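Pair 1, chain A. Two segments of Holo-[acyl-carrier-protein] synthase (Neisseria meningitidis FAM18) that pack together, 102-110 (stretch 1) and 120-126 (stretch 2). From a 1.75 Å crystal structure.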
# COMPACT_ATOMS: atom_id res chain seq x y z
N GLN A 102 8.35 -10.45 -20.90
CA GLN A 102 7.05 -10.58 -20.25
C GLN A 102 6.05 -9.53 -20.68
O GLN A 102 4.88 -9.62 -20.29
CB GLN A 102 7.23 -10.52 -18.72
CG GLN A 102 8.09 -11.64 -18.15
CD GLN A 102 7.53 -12.99 -18.50
OE1 GLN A 102 8.07 -13.69 -19.36
NE2 GLN A 102 6.43 -13.36 -17.85
N GLY A 103 6.48 -8.51 -21.41
CA GLY A 103 5.61 -7.43 -21.81
C GLY A 103 5.40 -6.38 -20.74
O GLY A 103 4.50 -5.55 -20.88
N ILE A 104 6.19 -6.39 -19.68
CA ILE A 104 6.05 -5.41 -18.61
C ILE A 104 6.67 -4.09 -19.07
O ILE A 104 7.86 -4.03 -19.39
CB ILE A 104 6.68 -5.92 -17.31
CG1 ILE A 104 5.92 -7.17 -16.83
CG2 ILE A 104 6.70 -4.84 -16.24
CD1 ILE A 104 6.64 -7.98 -15.78
N SER A 105 5.86 -3.04 -19.15
CA SER A 105 6.31 -1.79 -19.73
C SER A 105 6.82 -0.80 -18.70
O SER A 105 7.71 -0.00 -19.00
CB SER A 105 5.17 -1.13 -20.50
OG SER A 105 4.09 -0.86 -19.62
N ARG A 106 6.23 -0.81 -17.52
CA ARG A 106 6.58 0.18 -16.51
C ARG A 106 6.31 -0.42 -15.15
O ARG A 106 5.28 -1.07 -14.94
CB ARG A 106 5.77 1.47 -16.69
CG ARG A 106 5.89 2.47 -15.55
CD ARG A 106 7.24 3.17 -15.54
NE ARG A 106 7.36 4.14 -16.62
CZ ARG A 106 6.74 5.32 -16.64
NH1 ARG A 106 5.95 5.68 -15.64
NH2 ARG A 106 6.91 6.13 -17.67
N VAL A 107 7.23 -0.23 -14.22
CA VAL A 107 7.02 -0.62 -12.83
C VAL A 107 7.15 0.63 -11.98
O VAL A 107 8.21 1.27 -11.96
CB VAL A 107 8.00 -1.70 -12.38
CG1 VAL A 107 7.63 -2.18 -11.00
CG2 VAL A 107 8.00 -2.88 -13.35
N SER A 108 6.07 0.98 -11.28
CA SER A 108 6.00 2.17 -10.44
C SER A 108 6.27 1.81 -8.98
O SER A 108 5.97 0.70 -8.53
CB SER A 108 4.62 2.82 -10.57
OG SER A 108 4.44 3.33 -11.87
N LEU A 109 6.87 2.75 -8.26
CA LEU A 109 7.32 2.54 -6.89
C LEU A 109 6.94 3.73 -6.04
O LEU A 109 7.16 4.88 -6.44
CB LEU A 109 8.84 2.38 -6.84
CG LEU A 109 9.54 2.33 -5.48
CD1 LEU A 109 9.00 1.16 -4.70
CD2 LEU A 109 11.07 2.21 -5.66
N SER A 110 6.44 3.45 -4.84
CA SER A 110 6.35 4.47 -3.81
C SER A 110 6.86 3.91 -2.50
O SER A 110 6.67 2.73 -2.20
CB SER A 110 4.91 4.97 -3.62
OG SER A 110 4.86 6.03 -2.67
N ALA A 120 6.76 -0.18 1.23
CA ALA A 120 6.90 -0.07 -0.21
C ALA A 120 5.66 -0.60 -0.91
O ALA A 120 5.11 -1.64 -0.52
CB ALA A 120 8.15 -0.82 -0.72
N PHE A 121 5.23 0.11 -1.95
CA PHE A 121 4.16 -0.32 -2.85
C PHE A 121 4.70 -0.27 -4.28
O PHE A 121 5.38 0.68 -4.66
CB PHE A 121 2.93 0.57 -2.77
CG PHE A 121 2.03 0.31 -1.60
CD1 PHE A 121 2.38 0.73 -0.33
CD2 PHE A 121 0.82 -0.33 -1.78
CE1 PHE A 121 1.54 0.50 0.74
CE2 PHE A 121 -0.03 -0.56 -0.71
CZ PHE A 121 0.34 -0.14 0.56
N VAL A 122 4.36 -1.28 -5.07
CA VAL A 122 4.83 -1.39 -6.45
C VAL A 122 3.67 -1.86 -7.32
O VAL A 122 2.95 -2.81 -6.97
CB VAL A 122 6.01 -2.38 -6.57
CG1 VAL A 122 6.37 -2.61 -8.03
CG2 VAL A 122 7.22 -1.89 -5.80
N VAL A 123 3.55 -1.25 -8.50
CA VAL A 123 2.62 -1.71 -9.52
C VAL A 123 3.38 -1.93 -10.82
O VAL A 123 3.99 -1.00 -11.35
CB VAL A 123 1.48 -0.72 -9.75
CG1 VAL A 123 0.52 -1.25 -10.80
CG2 VAL A 123 0.76 -0.44 -8.43
N ALA A 124 3.28 -3.13 -11.37
CA ALA A 124 3.83 -3.46 -12.67
C ALA A 124 2.71 -3.46 -13.70
O ALA A 124 1.67 -4.09 -13.49
CB ALA A 124 4.52 -4.81 -12.60
N GLU A 125 2.92 -2.74 -14.80
CA GLU A 125 1.92 -2.59 -15.85
C GLU A 125 2.30 -3.35 -17.11
O GLU A 125 3.48 -3.47 -17.45
CB GLU A 125 1.72 -1.14 -16.26
CG GLU A 125 1.23 -0.23 -15.19
CD GLU A 125 1.29 1.20 -15.66
OE1 GLU A 125 0.47 1.56 -16.51
OE2 GLU A 125 2.21 1.92 -15.23
N LYS A 126 1.26 -3.81 -17.80
CA LYS A 126 1.29 -4.52 -19.09
C LYS A 126 1.89 -5.91 -18.98
O LYS A 126 1.16 -6.90 -19.05
CB LYS A 126 2.04 -3.71 -20.14
CG LYS A 126 1.34 -2.44 -20.55
CD LYS A 126 2.09 -1.79 -21.70
CE LYS A 126 1.19 -1.01 -22.63
NZ LYS A 126 2.00 -0.45 -23.75

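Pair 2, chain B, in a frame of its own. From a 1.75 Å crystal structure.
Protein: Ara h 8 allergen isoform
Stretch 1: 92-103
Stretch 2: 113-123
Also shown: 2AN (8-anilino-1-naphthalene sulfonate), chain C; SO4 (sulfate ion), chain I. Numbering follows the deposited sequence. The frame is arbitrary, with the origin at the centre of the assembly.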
# COMPACT_ATOMS: atom_id res chain seq x y z
N GLN B 92 4.56 12.74 4.92
CA GLN B 92 5.29 13.22 6.12
C GLN B 92 6.54 13.98 5.64
O GLN B 92 7.26 13.47 4.76
CB GLN B 92 5.63 12.07 7.07
CG GLN B 92 4.47 11.61 7.95
CD GLN B 92 3.62 10.52 7.31
OE1 GLN B 92 3.67 10.27 6.11
NE2 GLN B 92 2.83 9.84 8.12
N GLU B 93 6.79 15.16 6.20
CA GLU B 93 7.98 16.02 5.89
C GLU B 93 9.28 15.23 6.13
O GLU B 93 10.21 15.36 5.32
CB GLU B 93 8.03 17.25 6.81
N ILE B 94 9.32 14.42 7.18
CA ILE B 94 10.57 13.71 7.59
C ILE B 94 10.92 12.57 6.60
O ILE B 94 12.07 12.09 6.66
CB ILE B 94 10.48 13.22 9.06
CG1 ILE B 94 11.85 12.90 9.67
CG2 ILE B 94 9.54 12.04 9.22
CD1 ILE B 94 12.83 14.03 9.56
N LEU B 95 10.00 12.12 5.74
CA LEU B 95 10.24 10.96 4.83
C LEU B 95 10.68 11.41 3.43
O LEU B 95 10.05 12.31 2.88
CB LEU B 95 8.96 10.14 4.74
CG LEU B 95 8.50 9.49 6.04
CD1 LEU B 95 7.16 8.79 5.87
CD2 LEU B 95 9.54 8.52 6.57
N GLU B 96 11.72 10.78 2.89
CA GLU B 96 12.07 10.86 1.44
C GLU B 96 11.09 9.98 0.68
O GLU B 96 10.48 10.46 -0.31
CB GLU B 96 13.50 10.38 1.19
CG GLU B 96 14.53 11.37 1.71
CD GLU B 96 15.94 10.85 1.93
OE1 GLU B 96 16.71 11.57 2.61
OE2 GLU B 96 16.26 9.73 1.46
N LYS B 97 10.93 8.74 1.15
CA LYS B 97 10.04 7.74 0.52
C LYS B 97 9.83 6.57 1.48
O LYS B 97 10.65 6.38 2.41
CB LYS B 97 10.62 7.24 -0.82
CG LYS B 97 11.94 6.48 -0.72
CD LYS B 97 12.53 6.06 -2.06
CE LYS B 97 13.82 5.28 -1.89
NZ LYS B 97 14.34 4.72 -3.17
N VAL B 98 8.81 5.78 1.20
CA VAL B 98 8.61 4.44 1.82
C VAL B 98 8.41 3.41 0.70
O VAL B 98 7.52 3.60 -0.13
CB VAL B 98 7.43 4.42 2.81
CG1 VAL B 98 7.39 3.09 3.54
CG2 VAL B 98 7.51 5.56 3.81
N SER B 99 9.25 2.37 0.68
CA SER B 99 9.21 1.27 -0.31
C SER B 99 8.60 0.05 0.35
O SER B 99 9.06 -0.37 1.42
CB SER B 99 10.57 0.99 -0.90
OG SER B 99 10.96 2.15 -1.65
N PHE B 100 7.57 -0.48 -0.30
CA PHE B 100 6.85 -1.68 0.14
C PHE B 100 7.13 -2.81 -0.83
O PHE B 100 7.05 -2.60 -2.03
CB PHE B 100 5.35 -1.43 0.13
CG PHE B 100 4.87 -0.37 1.07
CD1 PHE B 100 5.03 0.98 0.76
CD2 PHE B 100 4.26 -0.71 2.25
CE1 PHE B 100 4.59 1.96 1.64
CE2 PHE B 100 3.82 0.27 3.12
CZ PHE B 100 3.97 1.60 2.81
N LYS B 101 7.40 -3.98 -0.28
CA LYS B 101 7.41 -5.26 -1.03
C LYS B 101 6.36 -6.16 -0.39
O LYS B 101 6.39 -6.34 0.86
CB LYS B 101 8.80 -5.89 -1.03
CG LYS B 101 9.90 -5.00 -1.59
CD LYS B 101 11.29 -5.58 -1.55
CE LYS B 101 11.39 -6.87 -2.33
NZ LYS B 101 12.76 -7.45 -2.27
N THR B 102 5.40 -6.62 -1.18
CA THR B 102 4.29 -7.46 -0.66
C THR B 102 4.19 -8.70 -1.54
O THR B 102 4.35 -8.64 -2.79
CB THR B 102 2.95 -6.73 -0.55
OG1 THR B 102 2.28 -6.59 -1.82
CG2 THR B 102 3.08 -5.37 0.11
N LYS B 103 3.96 -9.82 -0.88
CA LYS B 103 3.71 -11.11 -1.53
C LYS B 103 2.70 -11.94 -0.74
O LYS B 103 2.83 -12.08 0.49
CB LYS B 103 5.04 -11.85 -1.67
CG LYS B 103 4.94 -13.11 -2.51
CD LYS B 103 6.23 -13.82 -2.83
CE LYS B 103 6.08 -14.90 -3.90
NZ LYS B 103 4.87 -15.76 -3.77
N ILE B 113 0.64 -13.53 4.18
CA ILE B 113 1.02 -12.20 3.64
C ILE B 113 2.42 -11.91 4.16
O ILE B 113 2.66 -12.08 5.38
CB ILE B 113 -0.01 -11.15 4.06
CG1 ILE B 113 -1.44 -11.55 3.65
CG2 ILE B 113 0.38 -9.80 3.51
CD1 ILE B 113 -2.50 -11.11 4.65
N LYS B 114 3.35 -11.63 3.26
CA LYS B 114 4.75 -11.32 3.61
C LYS B 114 5.04 -9.91 3.13
O LYS B 114 4.87 -9.62 1.90
CB LYS B 114 5.73 -12.32 2.99
CG LYS B 114 5.61 -13.75 3.46
CD LYS B 114 6.67 -14.64 2.82
CE LYS B 114 6.33 -16.11 2.84
NZ LYS B 114 7.45 -16.91 2.28
N VAL B 115 5.45 -9.05 4.05
CA VAL B 115 5.80 -7.66 3.70
C VAL B 115 7.21 -7.32 4.16
O VAL B 115 7.70 -7.86 5.16
CB VAL B 115 4.78 -6.63 4.21
CG1 VAL B 115 3.37 -6.98 3.80
CG2 VAL B 115 4.89 -6.42 5.71
N SER B 116 7.81 -6.43 3.40
CA SER B 116 9.04 -5.70 3.73
C SER B 116 8.75 -4.22 3.50
O SER B 116 8.38 -3.87 2.35
CB SER B 116 10.18 -6.15 2.86
OG SER B 116 11.40 -5.56 3.27
N VAL B 117 9.02 -3.38 4.48
CA VAL B 117 8.71 -1.93 4.36
C VAL B 117 9.99 -1.19 4.70
O VAL B 117 10.48 -1.39 5.81
CB VAL B 117 7.57 -1.51 5.28
CG1 VAL B 117 7.20 -0.06 5.04
CG2 VAL B 117 6.36 -2.40 5.09
N THR B 118 10.48 -0.39 3.76
CA THR B 118 11.72 0.38 3.99
C THR B 118 11.36 1.86 4.03
O THR B 118 11.00 2.40 2.97
CB THR B 118 12.84 0.07 3.01
OG1 THR B 118 13.13 -1.33 3.11
CG2 THR B 118 14.11 0.82 3.35
N PHE B 119 11.53 2.49 5.19
CA PHE B 119 11.40 3.96 5.36
C PHE B 119 12.77 4.59 5.12
O PHE B 119 13.78 4.11 5.61
CB PHE B 119 10.94 4.32 6.77
CG PHE B 119 9.56 3.84 7.17
CD1 PHE B 119 9.35 2.51 7.52
CD2 PHE B 119 8.51 4.73 7.27
CE1 PHE B 119 8.10 2.07 7.93
CE2 PHE B 119 7.27 4.29 7.71
CZ PHE B 119 7.06 2.96 8.01
N HIS B 120 12.79 5.63 4.30
CA HIS B 120 13.97 6.49 4.04
C HIS B 120 13.66 7.87 4.63
O HIS B 120 12.71 8.51 4.16
CB HIS B 120 14.24 6.58 2.54
CG HIS B 120 14.59 5.28 1.90
ND1 HIS B 120 15.86 4.97 1.54
CD2 HIS B 120 13.84 4.20 1.58
CE1 HIS B 120 15.90 3.77 1.00
NE2 HIS B 120 14.68 3.26 1.03
N THR B 121 14.40 8.25 5.67
CA THR B 121 14.20 9.54 6.36
C THR B 121 15.28 10.52 5.91
O THR B 121 16.43 10.10 5.62
CB THR B 121 14.26 9.33 7.87
OG1 THR B 121 15.54 8.75 8.11
CG2 THR B 121 13.12 8.48 8.38
N LYS B 122 14.95 11.80 6.02
CA LYS B 122 15.92 12.90 5.86
C LYS B 122 16.74 12.98 7.15
O LYS B 122 16.22 12.64 8.24
CB LYS B 122 15.19 14.22 5.57
CG LYS B 122 14.26 14.19 4.37
CD LYS B 122 13.44 15.44 4.20
CE LYS B 122 12.58 15.41 2.96
NZ LYS B 122 11.33 16.18 3.16
N GLY B 123 18.00 13.37 7.06
CA GLY B 123 18.81 13.52 8.29
C GLY B 123 19.20 12.15 8.86
O GLY B 123 19.14 11.16 8.11
C1 2AN C . 2.00 -3.90 5.87
C2 2AN C . 2.34 -3.16 4.76
C3 2AN C . 1.55 -3.18 3.60
C4 2AN C . 0.45 -3.96 3.56
C5 2AN C . 0.06 -4.74 4.67
C6 2AN C . -1.11 -5.53 4.59
C7 2AN C . -1.52 -6.30 5.61
C8 2AN C . -0.80 -6.32 6.80
N 2AN C . 2.85 -3.86 7.01
S 2AN C . 1.07 -5.72 8.54
C9 2AN C . 0.34 -5.57 6.95
C10 2AN C . 0.83 -4.73 5.88
C11 2AN C . 3.63 -2.81 7.51
C12 2AN C . 3.33 -1.49 7.20
C13 2AN C . 4.12 -0.46 7.69
C14 2AN C . 5.20 -0.73 8.50
C15 2AN C . 5.50 -2.03 8.82
C16 2AN C . 4.72 -3.07 8.33
O1 2AN C . 1.22 -4.42 9.10
O2 2AN C . 2.46 -6.29 8.34
O3 2AN C . 0.26 -6.65 9.27
S SO4 I . 4.38 16.30 8.84
O1 SO4 I . 4.63 17.17 9.96
O2 SO4 I . 4.97 15.01 9.09
O3 SO4 I . 2.96 16.15 8.67
O4 SO4 I . 4.95 16.87 7.65
O HOH W 1 17.87 6.82 2.05
O HOH W 2 10.98 -2.70 1.27

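Pair 1 and pair 2 share one backbone arrangement, an antiparallel two-stranded ladder entered through a bend. The strand axes run at 167° in pair 1 and 169° in pair 2, with closest approaches of 4.6 and 4.7 Å, and the N, CA and C atoms of 14 central residues superpose with an RMSD of 0.6 Å. Hydrogen-bonded pairs match as well: Ser A108 with Val A123 corresponds to Ser B99 with Thr B118, and Ser A110 with Phe A121 to Lys B101 with Ser B116. In the first of these, Ser A108 N donates to Val A123 O at 2.9 Å, as Ser B99 N does to Thr B118 O at 2.9 Å.

The bend is also common to both. Ser A105 N donates to Glu A125 O (3.0 Å), and at the matched positions Glu B96 N donates to His B120 O (2.8 Å), where the register shifts by one in a beta bulge. Two positions earlier, Gly A103, with its positive phi, ends a Schellman motif, whereas its counterpart Ile B94 lies within a type I turn.

One face, buried in both pairs, carries Val A107, Leu A109, Val A122 and Ala A124 in pair 1, and Val B98, Phe B100, Val B117 and Phe B119 in pair 2. Its constant element is a valine pair, t rotamers throughout: Val A107 CG1 meets Val A122 CG1 at 3.3 Å, and Val B98 CG1 meets Val B117 CG1 at 3.5 Å. Around it the bulk differs. Leu A109 reaches across with CD1 to Val A122 CG2 (3.7 Å); Phe B100 instead offers a ring face to Val B117 CG1, 4.2 Å from the ring centroid. The larger change is at Ala A124, whose CB lies 4.0 Å from Val A107 CG2 and 4.2 Å from Ile A104 CG2. Phe B119 fills the matched site with a ring, covered on one face by Val B98 CG1 at 4.2 Å from its centroid, while Leu B95, the counterpart of Ile A104, approaches its edge, CD2 to CD2 at 4.0 Å. Ala A120 matches Val B115, whose CG1 contacts Thr B102 CG2 at 4.0 Å. In pair 2 this face also meets the bound 8-anilino-1-naphthalene sulfonate, with Val B115 CG2 3.5 Å from 2AN N and Val B117 CG2 3.7 Å from 2AN C11.

On the other face, the matched Glu A125 and His B120 are the residues most covered by the opposing stretch, by 70 and 102 Å². Arg A106 CG lies 3.7 Å from Glu A125 OE2, whereas Lys B97 lays CE over the His B120 ring, 3.6 Å from its centroid.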